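Local coordinates for protein trimeric intracellular cation channel type 1B.2 (Caenorhabditis elegans, PDB 5EIK) that forms a homotrimeric potassium channel of intracellular membranes that binds PIP2 and may supply counter-ions during calcium release, at residues V170-V173 / E174-R178; V214-H218 / D219-L223; S99-W102 / Y103-Y107; V155-L158 / V159-K163; P84-S87 / P88-Q91. All coordinates share one frame; numbering follows the deposited sequence.

Along the chain the order is contact 5, 3, 4, 1, 2, and no two of them touch within one subunit. Contact 5 is the probably luminal turn leading to helix 92-107, which carries contact 3 and its phospholipid; their centres are about 21 Å apart. Contacts 4 and 1 lie on the consecutive helices 153-165 and 167-177, the two halves of discontinuous transmembrane segment 5, with centres about 22 Å apart. Contact 2 starts helix 218-238, about 38 Å between centres from both contact 1 and contact 3. The trimer brings separate parts together: residues of contact 5 pack on those of contact 4 in a neighbouring subunit, so the turn and segment 5 share an interface.

Contact 1: V170-V173 / E174-R178; sequences VKIV and EQLAR
Lys-171 and Gln-175, one helical turn apart, cross at a slant: Lys-171 CG lies 4.0 Å from Gln-175 CD, and Lys-171 CE lies 3.9 Å from Gln-175 NE2. The lysine's methylene chain thus rests against the amide. Gln-175 bends back along the helix because its CG stands beside the backbone N (chi1 -55°), which brings that CG to 3.1 Å from Lys-171 O. On another flank Ile-172 CG2 and Leu-176 CD1 run side by side at 4.0 Å. Val-170 CG1 is 4.0 Å from Glu-174 OE2. The carboxylate is paired at its other oxygen, where Arg-178 NH1 forms a salt bridge to Glu-174 OE1 at 3.3 Å; OE1 is met on its anti side, 30° out of the carboxylate plane. The arginine's charge probably offsets that of the buried carboxylate. Behind are successive i to i+4 backbone bonds, among them Ala-177 N to Val-173 O at 3.0 Å. Helix 167-177 is the second half of discontinuous transmembrane segment 5. Glu-174 and Arg-178 lean on Ser-65 of helix 59-70, Ile-172 touches a bound PIP2 and Ala-177 of the third subunit, and Leu-176 packs on Trp-181 of the second subunit.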
# COMPACT_ATOMS: atom_id res chain seq x y z
N VAL A 170 2.26 -8.10 5.17
CA VAL A 170 0.91 -8.56 4.88
C VAL A 170 0.07 -8.74 6.14
O VAL A 170 -1.14 -8.50 6.12
CB VAL A 170 0.94 -9.87 4.06
CG1 VAL A 170 -0.47 -10.36 3.79
CG2 VAL A 170 1.67 -9.62 2.73
N LYS A 171 0.71 -9.14 7.23
CA LYS A 171 -0.02 -9.31 8.49
C LYS A 171 -0.65 -7.96 8.87
O LYS A 171 -1.83 -7.88 9.17
CB LYS A 171 0.92 -9.79 9.59
CG LYS A 171 0.22 -10.20 10.87
CD LYS A 171 1.20 -10.87 11.82
CE LYS A 171 0.48 -11.51 13.01
NZ LYS A 171 1.42 -12.30 13.86
N ILE A 172 0.16 -6.91 8.87
CA ILE A 172 -0.31 -5.57 9.20
C ILE A 172 -1.50 -5.20 8.31
O ILE A 172 -2.51 -4.68 8.79
CB ILE A 172 0.80 -4.52 9.00
CG1 ILE A 172 1.91 -4.77 10.03
CG2 ILE A 172 0.23 -3.10 9.10
CD1 ILE A 172 3.10 -3.86 9.88
N VAL A 173 -1.37 -5.48 7.01
CA VAL A 173 -2.45 -5.20 6.08
C VAL A 173 -3.73 -5.90 6.51
O VAL A 173 -4.80 -5.29 6.50
CB VAL A 173 -2.10 -5.65 4.64
CG1 VAL A 173 -3.33 -5.53 3.77
CG2 VAL A 173 -1.00 -4.78 4.07
N GLU A 174 -3.62 -7.17 6.90
CA GLU A 174 -4.79 -7.93 7.32
C GLU A 174 -5.41 -7.47 8.63
O GLU A 174 -6.63 -7.54 8.80
CB GLU A 174 -4.43 -9.41 7.43
CG GLU A 174 -4.59 -10.14 6.12
CD GLU A 174 -4.22 -11.60 6.22
OE1 GLU A 174 -4.37 -12.18 7.31
OE2 GLU A 174 -3.78 -12.16 5.20
N GLN A 175 -4.59 -7.00 9.56
CA GLN A 175 -5.09 -6.54 10.84
C GLN A 175 -5.79 -5.20 10.67
O GLN A 175 -6.66 -4.83 11.47
CB GLN A 175 -3.95 -6.44 11.84
CG GLN A 175 -3.17 -7.73 11.97
CD GLN A 175 -1.99 -7.62 12.92
OE1 GLN A 175 -1.15 -6.73 12.78
NE2 GLN A 175 -1.92 -8.53 13.88
N LEU A 176 -5.42 -4.47 9.62
CA LEU A 176 -6.05 -3.19 9.34
C LEU A 176 -7.41 -3.47 8.71
O LEU A 176 -8.42 -2.88 9.08
CB LEU A 176 -5.18 -2.37 8.39
CG LEU A 176 -3.91 -1.73 8.97
CD1 LEU A 176 -3.07 -1.14 7.85
CD2 LEU A 176 -4.30 -0.66 9.99
N ALA A 177 -7.43 -4.40 7.75
CA ALA A 177 -8.66 -4.76 7.06
C ALA A 177 -9.64 -5.46 8.00
O ALA A 177 -10.85 -5.37 7.82
CB ALA A 177 -8.34 -5.66 5.88
N ARG A 178 -9.12 -6.16 9.01
CA ARG A 178 -9.98 -6.84 9.97
C ARG A 178 -10.34 -5.93 11.13
O ARG A 178 -11.08 -6.33 12.03
CB ARG A 178 -9.31 -8.11 10.52
CG ARG A 178 -9.43 -9.34 9.62
CD ARG A 178 -9.30 -10.60 10.45
NE ARG A 178 -8.02 -10.65 11.15
CZ ARG A 178 -6.89 -11.07 10.59
NH1 ARG A 178 -6.88 -11.49 9.33
NH2 ARG A 178 -5.77 -11.07 11.30

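Contact 2: V214-H218 / D219-L223; sequences VTAPH and DLVYL
Pro-217 and Val-221 meet where the chain leaves a probably luminal loop and enters helix 218-238, the seventh transmembrane helix; this is a local helix-start contact with Pro-217 as the N-cap. As a proline, this N-cap has no side-chain acceptor to offer. Its carbonyl oxygen, Pro-217 O, accepts two amides. Val-221 N comes to it at 3.0 Å in the carbonyl plane, the regular first-turn bond. Leu-220 N reaches the same Pro-217 O at 2.8 Å but from above that plane, 50° out of it, so the two donors differ in direction. The next bond runs from Tyr-222 N to His-218 O at 2.8 Å and is nearly straight, with an N-H...O angle of 166°.

Apolar contacts close the turn from outside. The residue before the cap, Ala-216, sets its CB 3.8 Å from Val-221 CG2, which fits a hydrophobic staple between the positions flanking the first turn. The side chains of Pro-217 and Leu-220 lie side by side, pointing the same way, with Pro-217 CD 4.0 Å from Leu-220 CD2. Beyond the contact, Leu-220 rests on Leu-15 of helix 11-24, while Val-221 and His-218 pack on Glu-208 of helix 194-209 and Tyr-222 reaches Thr-135 and His-136 of helix 120-148. Val-221 CG2 stands beside its own backbone N, anti to the carbonyl carbon, and from there it also meets the loop's Val-214, tip to tip, with Val-214 CG1 3.8 Å away.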
# COMPACT_ATOMS: atom_id res chain seq x y z
N VAL A 214 32.67 -14.74 -0.90
CA VAL A 214 32.38 -16.14 -0.61
C VAL A 214 33.27 -17.09 -1.42
O VAL A 214 32.98 -17.39 -2.58
CB VAL A 214 30.90 -16.48 -0.89
CG1 VAL A 214 30.63 -17.94 -0.58
CG2 VAL A 214 30.00 -15.58 -0.05
N THR A 215 34.34 -17.54 -0.79
CA THR A 215 35.28 -18.46 -1.43
C THR A 215 34.91 -19.88 -1.05
O THR A 215 35.46 -20.85 -1.57
CB THR A 215 36.72 -18.18 -0.96
OG1 THR A 215 36.81 -18.37 0.46
CG2 THR A 215 37.12 -16.75 -1.30
N ALA A 216 33.96 -20.00 -0.12
CA ALA A 216 33.49 -21.29 0.35
C ALA A 216 32.62 -21.96 -0.70
O ALA A 216 32.04 -21.29 -1.56
CB ALA A 216 32.70 -21.12 1.63
N PRO A 217 32.52 -23.30 -0.66
CA PRO A 217 31.70 -24.04 -1.63
C PRO A 217 30.25 -23.62 -1.42
O PRO A 217 29.73 -23.75 -0.31
CB PRO A 217 31.92 -25.50 -1.23
CG PRO A 217 33.27 -25.49 -0.57
CD PRO A 217 33.22 -24.22 0.25
N HIS A 218 29.61 -23.13 -2.47
CA HIS A 218 28.22 -22.68 -2.36
C HIS A 218 27.29 -23.68 -1.70
O HIS A 218 26.48 -23.30 -0.84
CB HIS A 218 27.70 -22.27 -3.74
CG HIS A 218 28.39 -21.07 -4.31
ND1 HIS A 218 28.07 -20.55 -5.55
CD2 HIS A 218 29.38 -20.30 -3.82
CE1 HIS A 218 28.84 -19.50 -5.79
NE2 HIS A 218 29.65 -19.33 -4.75
N ASP A 219 27.39 -24.95 -2.06
CA ASP A 219 26.53 -25.97 -1.47
C ASP A 219 26.75 -26.09 0.03
O ASP A 219 25.86 -26.54 0.76
CB ASP A 219 26.74 -27.33 -2.13
CG ASP A 219 25.89 -27.52 -3.37
OD1 ASP A 219 24.70 -27.13 -3.35
OD2 ASP A 219 26.40 -28.07 -4.37
N LEU A 220 27.92 -25.69 0.50
CA LEU A 220 28.23 -25.75 1.91
C LEU A 220 27.64 -24.52 2.61
O LEU A 220 27.14 -24.61 3.73
CB LEU A 220 29.75 -25.79 2.12
CG LEU A 220 30.23 -25.81 3.57
CD1 LEU A 220 29.70 -27.05 4.30
CD2 LEU A 220 31.75 -25.79 3.58
N VAL A 221 27.73 -23.37 1.94
CA VAL A 221 27.18 -22.14 2.49
C VAL A 221 25.68 -22.34 2.62
O VAL A 221 25.07 -21.99 3.63
CB VAL A 221 27.45 -20.93 1.55
CG1 VAL A 221 26.63 -19.74 2.00
CG2 VAL A 221 28.93 -20.56 1.59
N TYR A 222 25.10 -22.93 1.59
CA TYR A 222 23.67 -23.18 1.59
C TYR A 222 23.30 -23.99 2.83
O TYR A 222 22.32 -23.68 3.52
CB TYR A 222 23.26 -23.96 0.35
CG TYR A 222 21.78 -23.87 0.09
CD1 TYR A 222 21.25 -22.80 -0.63
CD2 TYR A 222 20.90 -24.83 0.59
CE1 TYR A 222 19.87 -22.68 -0.84
CE2 TYR A 222 19.52 -24.72 0.38
CZ TYR A 222 19.02 -23.64 -0.34
OH TYR A 222 17.67 -23.52 -0.56
N LEU A 223 24.08 -25.03 3.10
CA LEU A 223 23.82 -25.89 4.25
C LEU A 223 23.86 -25.08 5.53
O LEU A 223 23.01 -25.26 6.41
CB LEU A 223 24.85 -27.01 4.33
CG LEU A 223 24.49 -28.08 5.35
CD1 LEU A 223 23.22 -28.79 4.90
CD2 LEU A 223 25.63 -29.07 5.48

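Contact 3: S99-W102 / Y103-Y107; sequences SIVW and YLVFY. With CPL (1-palmitoyl-2-linoleoyl-sn-glycero-3-phosphocholine), chain C.
Trp-102 touches Phe-106 and Tyr-107 in an aromatic cluster on helix 92-107, the third transmembrane helix, where Ser-99, Ile-100, Tyr-103 and Tyr-107 line the pocket of a bound phosphatidylcholine; lipid O2 lies over one face of the Tyr-103 ring. From Trp-102 CB, 3.1 Å from Tyr-103 N, the indole runs out alongside the next turn, with CG anti to the backbone N (chi1 160°). Its CD1 lies 3.4 Å from Phe-106 CD1, the two rings meeting obliquely with planes at 42°. Trp-102 NE1 is 3.5 Å from the same Phe-106 CD1. On the six-membered side Trp-102 CE3 lies 3.3 Å from Tyr-103 N. At the far end Trp-102 CZ2 is 3.6 Å from Tyr-107 CE2 in an offset edge-to-face pair, planes at 90°, the tyrosine edge pointing at the indole face. Trp-63 of helix 59-70 makes a further edge-to-face pair with the indole. With an alanine here, the Phe-106 ring, the Tyr-107 edge and Trp-63 would probably lose their shared aromatic partner. Tyr-107 is also held at its hydroxyl, which bonds to Ser-55 O. Its ring is sandwiched, with the lipid's choline carbon C6 3.6 Å above the ring plane of Tyr-107, over its centre, and Phe-106 CB over the opposite face.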
# COMPACT_ATOMS: atom_id res chain seq x y z
N SER A 99 -5.32 -23.66 -0.66
CA SER A 99 -6.73 -23.60 -0.30
C SER A 99 -7.17 -24.90 0.41
O SER A 99 -7.98 -24.87 1.34
CB SER A 99 -7.58 -23.38 -1.54
OG SER A 99 -7.10 -22.26 -2.26
N ILE A 100 -6.62 -26.02 -0.03
CA ILE A 100 -6.96 -27.31 0.58
C ILE A 100 -6.47 -27.35 2.02
O ILE A 100 -7.20 -27.76 2.93
CB ILE A 100 -6.38 -28.47 -0.22
CG1 ILE A 100 -7.14 -28.60 -1.55
CG2 ILE A 100 -6.49 -29.77 0.57
CD1 ILE A 100 -6.53 -29.61 -2.51
N VAL A 101 -5.23 -26.92 2.23
CA VAL A 101 -4.67 -26.90 3.57
C VAL A 101 -5.53 -25.99 4.44
O VAL A 101 -5.91 -26.36 5.56
CB VAL A 101 -3.21 -26.38 3.58
CG1 VAL A 101 -2.78 -26.02 5.00
CG2 VAL A 101 -2.28 -27.45 3.01
N TRP A 102 -5.85 -24.80 3.93
CA TRP A 102 -6.68 -23.84 4.66
C TRP A 102 -8.03 -24.47 5.03
O TRP A 102 -8.51 -24.33 6.15
CB TRP A 102 -6.92 -22.58 3.83
CG TRP A 102 -8.11 -21.79 4.29
CD1 TRP A 102 -8.18 -20.96 5.38
CD2 TRP A 102 -9.43 -21.85 3.74
NE1 TRP A 102 -9.47 -20.51 5.55
CE2 TRP A 102 -10.26 -21.03 4.56
CE3 TRP A 102 -9.99 -22.51 2.64
CZ2 TRP A 102 -11.62 -20.86 4.30
CZ3 TRP A 102 -11.36 -22.34 2.39
CH2 TRP A 102 -12.16 -21.52 3.22
N TYR A 103 -8.64 -25.16 4.07
CA TYR A 103 -9.92 -25.81 4.32
C TYR A 103 -9.79 -26.85 5.43
O TYR A 103 -10.64 -26.92 6.33
CB TYR A 103 -10.43 -26.51 3.06
CG TYR A 103 -11.74 -27.22 3.31
CD1 TYR A 103 -12.94 -26.51 3.38
CD2 TYR A 103 -11.78 -28.59 3.55
CE1 TYR A 103 -14.14 -27.14 3.68
CE2 TYR A 103 -12.97 -29.23 3.85
CZ TYR A 103 -14.14 -28.51 3.91
OH TYR A 103 -15.33 -29.14 4.19
N LEU A 104 -8.73 -27.64 5.36
CA LEU A 104 -8.49 -28.67 6.36
C LEU A 104 -8.18 -28.09 7.74
O LEU A 104 -8.64 -28.61 8.75
CB LEU A 104 -7.35 -29.58 5.92
CG LEU A 104 -7.59 -30.43 4.67
CD1 LEU A 104 -6.35 -31.25 4.37
CD2 LEU A 104 -8.77 -31.36 4.90
N VAL A 105 -7.39 -27.02 7.79
CA VAL A 105 -7.04 -26.42 9.07
C VAL A 105 -8.24 -25.81 9.79
O VAL A 105 -8.37 -25.92 11.01
CB VAL A 105 -5.94 -25.35 8.90
CG1 VAL A 105 -5.77 -24.55 10.17
CG2 VAL A 105 -4.61 -26.03 8.56
N PHE A 106 -9.14 -25.19 9.05
CA PHE A 106 -10.31 -24.58 9.66
C PHE A 106 -11.55 -25.46 9.74
O PHE A 106 -12.36 -25.29 10.65
CB PHE A 106 -10.69 -23.27 8.94
CG PHE A 106 -9.80 -22.11 9.29
CD1 PHE A 106 -8.60 -21.91 8.62
CD2 PHE A 106 -10.18 -21.22 10.28
CE1 PHE A 106 -7.77 -20.84 8.95
CE2 PHE A 106 -9.36 -20.14 10.62
CZ PHE A 106 -8.16 -19.95 9.95
N TYR A 107 -11.72 -26.40 8.81
CA TYR A 107 -12.94 -27.20 8.82
C TYR A 107 -12.89 -28.72 8.94
O TYR A 107 -13.93 -29.36 8.88
CB TYR A 107 -13.76 -26.84 7.58
CG TYR A 107 -13.90 -25.35 7.37
CD1 TYR A 107 -14.58 -24.55 8.29
CD2 TYR A 107 -13.34 -24.74 6.25
CE1 TYR A 107 -14.70 -23.18 8.10
CE2 TYR A 107 -13.46 -23.37 6.05
CZ TYR A 107 -14.14 -22.59 6.97
OH TYR A 107 -14.23 -21.23 6.78
C1 CPL C . -15.71 -26.68 -0.51
C2 CPL C . -14.56 -27.78 -0.47
C3 CPL C . -13.16 -27.14 -0.23
C4 CPL C . -16.31 -24.14 2.86
C5 CPL C . -17.58 -23.61 3.54
C6 CPL C . -17.32 -24.85 5.87
C7 CPL C . -18.21 -22.48 5.65
C8 CPL C . -18.90 -24.14 4.98
C11 CPL C . -11.35 -26.49 -1.94
C12 CPL C . -10.97 -26.75 -3.42
C13 CPL C . -11.53 -28.09 -4.00
C14 CPL C . -10.43 -29.07 -4.49
C15 CPL C . -10.90 -30.13 -5.51
C16 CPL C . -9.74 -30.61 -6.45
C17 CPL C . -8.53 -31.23 -5.74
C18 CPL C . -8.50 -32.81 -5.80
C19 CPL C . -8.10 -33.57 -4.46
C20 CPL C . -6.66 -34.15 -4.32
C21 CPL C . -5.67 -33.31 -3.51
C22 CPL C . -5.63 -33.72 -2.02
C23 CPL C . -4.28 -33.70 -1.35
C24 CPL C . -4.33 -33.37 0.17
C25 CPL C . -3.17 -32.46 0.60
C26 CPL C . -3.15 -32.29 2.10
C31 CPL C . -15.00 -30.29 0.38
C32 CPL C . -14.15 -30.94 -0.72
C33 CPL C . -13.76 -32.42 -0.37
C34 CPL C . -14.17 -33.40 -1.47
C35 CPL C . -12.99 -33.95 -2.32
C36 CPL C . -13.33 -33.99 -3.83
C37 CPL C . -12.60 -35.08 -4.61
C38 CPL C . -13.49 -35.85 -5.55
C39 CPL C . -13.20 -37.36 -5.39
C40 CPL C . -14.14 -38.34 -5.25
C41 CPL C . -15.43 -38.44 -6.08
C42 CPL C . -15.09 -39.14 -7.40
C43 CPL C . -15.30 -38.56 -8.62
C44 CPL C . -14.41 -37.46 -9.16
C45 CPL C . -15.11 -36.12 -9.38
N CPL C . -17.53 -23.63 5.04
O2 CPL C . -14.93 -28.79 0.56
O3 CPL C . -12.80 -26.60 -1.54
O11 CPL C . -10.45 -26.17 -1.09
O31 CPL C . -15.73 -31.00 1.11
O1P CPL C . -15.70 -23.52 -0.78
O2P CPL C . -17.75 -24.42 0.36
O3P CPL C . -15.51 -25.70 0.61
O4P CPL C . -15.86 -23.38 1.71
P CPL C . -16.23 -24.26 0.45

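Contact 4: V155-L158 / V159-K163; sequences VQIL and VGVAK
The flat groups that meet between Val-155 and Val-159 are peptide units. The carbonyl of Val-155 receives Val-159 N at 2.9 Å almost head-on, with a C=O...N angle of 161°. Gly-160 N approaches Gln-156 O differently, tilted 30° from the carbonyl plane at 3.1 Å. Methyl groups press beside these carbonyls: Val-159 CG2 lies 3.2 Å from Val-155 O, and Val-161 CG2 lies equally near, 3.2 Å from Ile-157 O. In both valines CG2 stands beside the backbone N, anti to the carbonyl carbon, and that rotation turns it back toward the preceding turn. Helix 153-165, the first half of discontinuous transmembrane segment 5, is regular here, with successive i to i+4 bonds, among them Ala-162 N to Leu-158 O, 2.8 Å. Apolar side chains touch more lightly, Val-155 CG1 meeting Val-159 CG2 at 4.1 Å. Ile-157 O has a second donor, Ser-202 OG of helix 194-209, a helix that also packs on Ile-157 and Val-161. The buried amide of Gln-156 is satisfied at both ends: OE1 bonds to His-210 NE2, and NE2 bonds to Tyr-149 O. Ala-162 packs on Leu-76 and Leu-80 of helix 72-81.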
# COMPACT_ATOMS: atom_id res chain seq x y z
N VAL A 155 18.95 -3.86 -4.61
CA VAL A 155 17.65 -4.38 -5.01
C VAL A 155 17.63 -5.90 -4.85
O VAL A 155 16.66 -6.47 -4.34
CB VAL A 155 17.35 -4.03 -6.48
CG1 VAL A 155 16.05 -4.68 -6.92
CG2 VAL A 155 17.23 -2.53 -6.64
N GLN A 156 18.71 -6.55 -5.28
CA GLN A 156 18.82 -8.00 -5.17
C GLN A 156 18.67 -8.46 -3.72
O GLN A 156 17.97 -9.43 -3.43
CB GLN A 156 20.17 -8.44 -5.73
CG GLN A 156 20.31 -8.23 -7.23
CD GLN A 156 21.75 -8.27 -7.70
OE1 GLN A 156 22.63 -8.75 -6.98
NE2 GLN A 156 22.00 -7.79 -8.90
N ILE A 157 19.31 -7.75 -2.80
CA ILE A 157 19.23 -8.12 -1.41
C ILE A 157 17.81 -7.90 -0.87
O ILE A 157 17.23 -8.80 -0.26
CB ILE A 157 20.25 -7.32 -0.57
CG1 ILE A 157 21.66 -7.72 -1.00
CG2 ILE A 157 20.09 -7.63 0.90
CD1 ILE A 157 22.76 -6.84 -0.40
N LEU A 158 17.26 -6.72 -1.10
CA LEU A 158 15.92 -6.41 -0.61
C LEU A 158 14.87 -7.39 -1.14
O LEU A 158 13.97 -7.81 -0.40
CB LEU A 158 15.55 -4.97 -0.98
CG LEU A 158 16.50 -3.96 -0.34
CD1 LEU A 158 16.18 -2.56 -0.83
CD2 LEU A 158 16.40 -4.05 1.18
N VAL A 159 14.98 -7.76 -2.41
CA VAL A 159 14.03 -8.70 -2.98
C VAL A 159 14.16 -10.05 -2.25
O VAL A 159 13.15 -10.69 -1.92
CB VAL A 159 14.27 -8.88 -4.50
CG1 VAL A 159 13.49 -10.09 -5.01
CG2 VAL A 159 13.81 -7.63 -5.23
N GLY A 160 15.39 -10.46 -1.98
CA GLY A 160 15.62 -11.71 -1.29
C GLY A 160 14.98 -11.68 0.09
O GLY A 160 14.37 -12.66 0.53
N VAL A 161 15.12 -10.55 0.77
CA VAL A 161 14.55 -10.39 2.10
C VAL A 161 13.02 -10.36 2.03
O VAL A 161 12.34 -10.92 2.89
CB VAL A 161 15.06 -9.09 2.76
CG1 VAL A 161 14.44 -8.90 4.12
CG2 VAL A 161 16.58 -9.14 2.88
N ALA A 162 12.49 -9.72 0.99
CA ALA A 162 11.04 -9.63 0.82
C ALA A 162 10.44 -11.02 0.65
O ALA A 162 9.38 -11.31 1.21
CB ALA A 162 10.70 -8.75 -0.39
N LYS A 163 11.12 -11.87 -0.11
CA LYS A 163 10.65 -13.23 -0.33
C LYS A 163 10.71 -14.05 0.95
O LYS A 163 9.87 -14.93 1.17
CB LYS A 163 11.49 -13.93 -1.41
CG LYS A 163 11.27 -13.39 -2.81
CD LYS A 163 9.88 -13.72 -3.33
CE LYS A 163 9.92 -14.80 -4.39
NZ LYS A 163 10.50 -16.08 -3.89

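Contact 5: P84-S87 / P88-Q91; sequences PIIS and PLKQ
Ile-86 and Leu-89 join a type I turn to a short 3-10 segment, and backbone hydrogen bonds make the frame. Leu-89 N bonds to Ile-86 O at 2.9 Å. Lys-90 N bonds to Ser-87 O, also at 2.9 Å, from 36° above the carbonyl plane. The turn itself is gripped twice at Pro-84 O: Ser-87 N donates at 3.0 Å, and Ser-87 OG donates at 2.7 Å, in the carbonyl plane and on a lone pair. Ser-87 OG gets there by standing beside its own backbone N, anti to the carbonyl carbon (chi1 -62°).

The apolar pair is Ile-86 CD1 with Leu-89 CD1 at 3.8 Å, the two chains slanting across each other. Two carbon-to-carbonyl contacts follow. Lys-90 lays its methylenes along the Ser-87 carbonyl, CD coming to 3.2 Å from Ser-87 O. Pro-88, having no N-H, instead turns its ring carbon CD to Ile-85 O at 3.3 Å. A glycine in place of Pro-88 would probably leave the start of the 3-10 segment freer to flex and open a gap beside Ser-74 and Cys-78, which the ring now covers.

The Pro-88 ring and Ser-87 pack on helix 72-81, just before helix 92-107, while Ile-86 and Leu-89 pack on Val-155 and Leu-158 of the second subunit.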
# COMPACT_ATOMS: atom_id res chain seq x y z
N PRO A 84 2.57 -7.31 -11.75
CA PRO A 84 1.18 -7.37 -11.29
C PRO A 84 1.13 -8.05 -9.92
O PRO A 84 1.65 -9.16 -9.76
CB PRO A 84 0.49 -8.18 -12.38
CG PRO A 84 1.24 -7.75 -13.61
CD PRO A 84 2.69 -7.80 -13.14
N ILE A 85 0.52 -7.40 -8.94
CA ILE A 85 0.42 -7.94 -7.58
C ILE A 85 -0.29 -9.29 -7.58
O ILE A 85 -0.07 -10.13 -6.71
CB ILE A 85 -0.39 -7.00 -6.66
CG1 ILE A 85 0.28 -5.63 -6.59
CG2 ILE A 85 -0.45 -7.58 -5.25
CD1 ILE A 85 1.67 -5.67 -6.00
N ILE A 86 -1.14 -9.47 -8.57
CA ILE A 86 -1.94 -10.65 -8.74
C ILE A 86 -1.17 -11.88 -9.24
O ILE A 86 -1.62 -13.01 -9.09
CB ILE A 86 -3.13 -10.31 -9.70
CG1 ILE A 86 -4.43 -10.82 -9.10
CG2 ILE A 86 -2.89 -10.86 -11.11
CD1 ILE A 86 -4.69 -10.27 -7.74
N SER A 87 0.01 -11.65 -9.83
CA SER A 87 0.85 -12.72 -10.38
C SER A 87 0.86 -14.06 -9.66
O SER A 87 0.58 -15.10 -10.26
CB SER A 87 2.30 -12.24 -10.53
OG SER A 87 2.39 -11.15 -11.43
N PRO A 88 1.19 -14.06 -8.36
CA PRO A 88 1.23 -15.31 -7.59
C PRO A 88 0.03 -16.24 -7.75
O PRO A 88 0.19 -17.46 -7.72
CB PRO A 88 1.38 -14.81 -6.16
CG PRO A 88 2.21 -13.57 -6.33
CD PRO A 88 1.54 -12.91 -7.51
N LEU A 89 -1.16 -15.67 -7.92
CA LEU A 89 -2.39 -16.44 -8.07
C LEU A 89 -2.47 -17.24 -9.36
O LEU A 89 -3.47 -17.93 -9.61
CB LEU A 89 -3.60 -15.52 -7.98
CG LEU A 89 -3.72 -14.71 -6.69
CD1 LEU A 89 -4.97 -13.88 -6.75
CD2 LEU A 89 -3.75 -15.64 -5.49
N LYS A 90 -1.44 -17.16 -10.18
CA LYS A 90 -1.40 -17.87 -11.44
C LYS A 90 -0.67 -19.21 -11.29
O LYS A 90 -0.48 -19.95 -12.25
CB LYS A 90 -0.71 -17.00 -12.49
CG LYS A 90 -1.48 -15.72 -12.80
CD LYS A 90 -0.54 -14.59 -13.21
CE LYS A 90 0.34 -14.99 -14.39
NZ LYS A 90 1.53 -14.12 -14.53
N GLN A 91 -0.26 -19.51 -10.06
CA GLN A 91 0.40 -20.77 -9.76
C GLN A 91 -0.74 -21.63 -9.24
O GLN A 91 -0.85 -21.87 -8.04
CB GLN A 91 1.45 -20.58 -8.67
CG GLN A 91 2.44 -19.45 -8.94
CD GLN A 91 3.31 -19.70 -10.16
OE1 GLN A 91 4.05 -20.69 -10.22
NE2 GLN A 91 3.23 -18.81 -11.14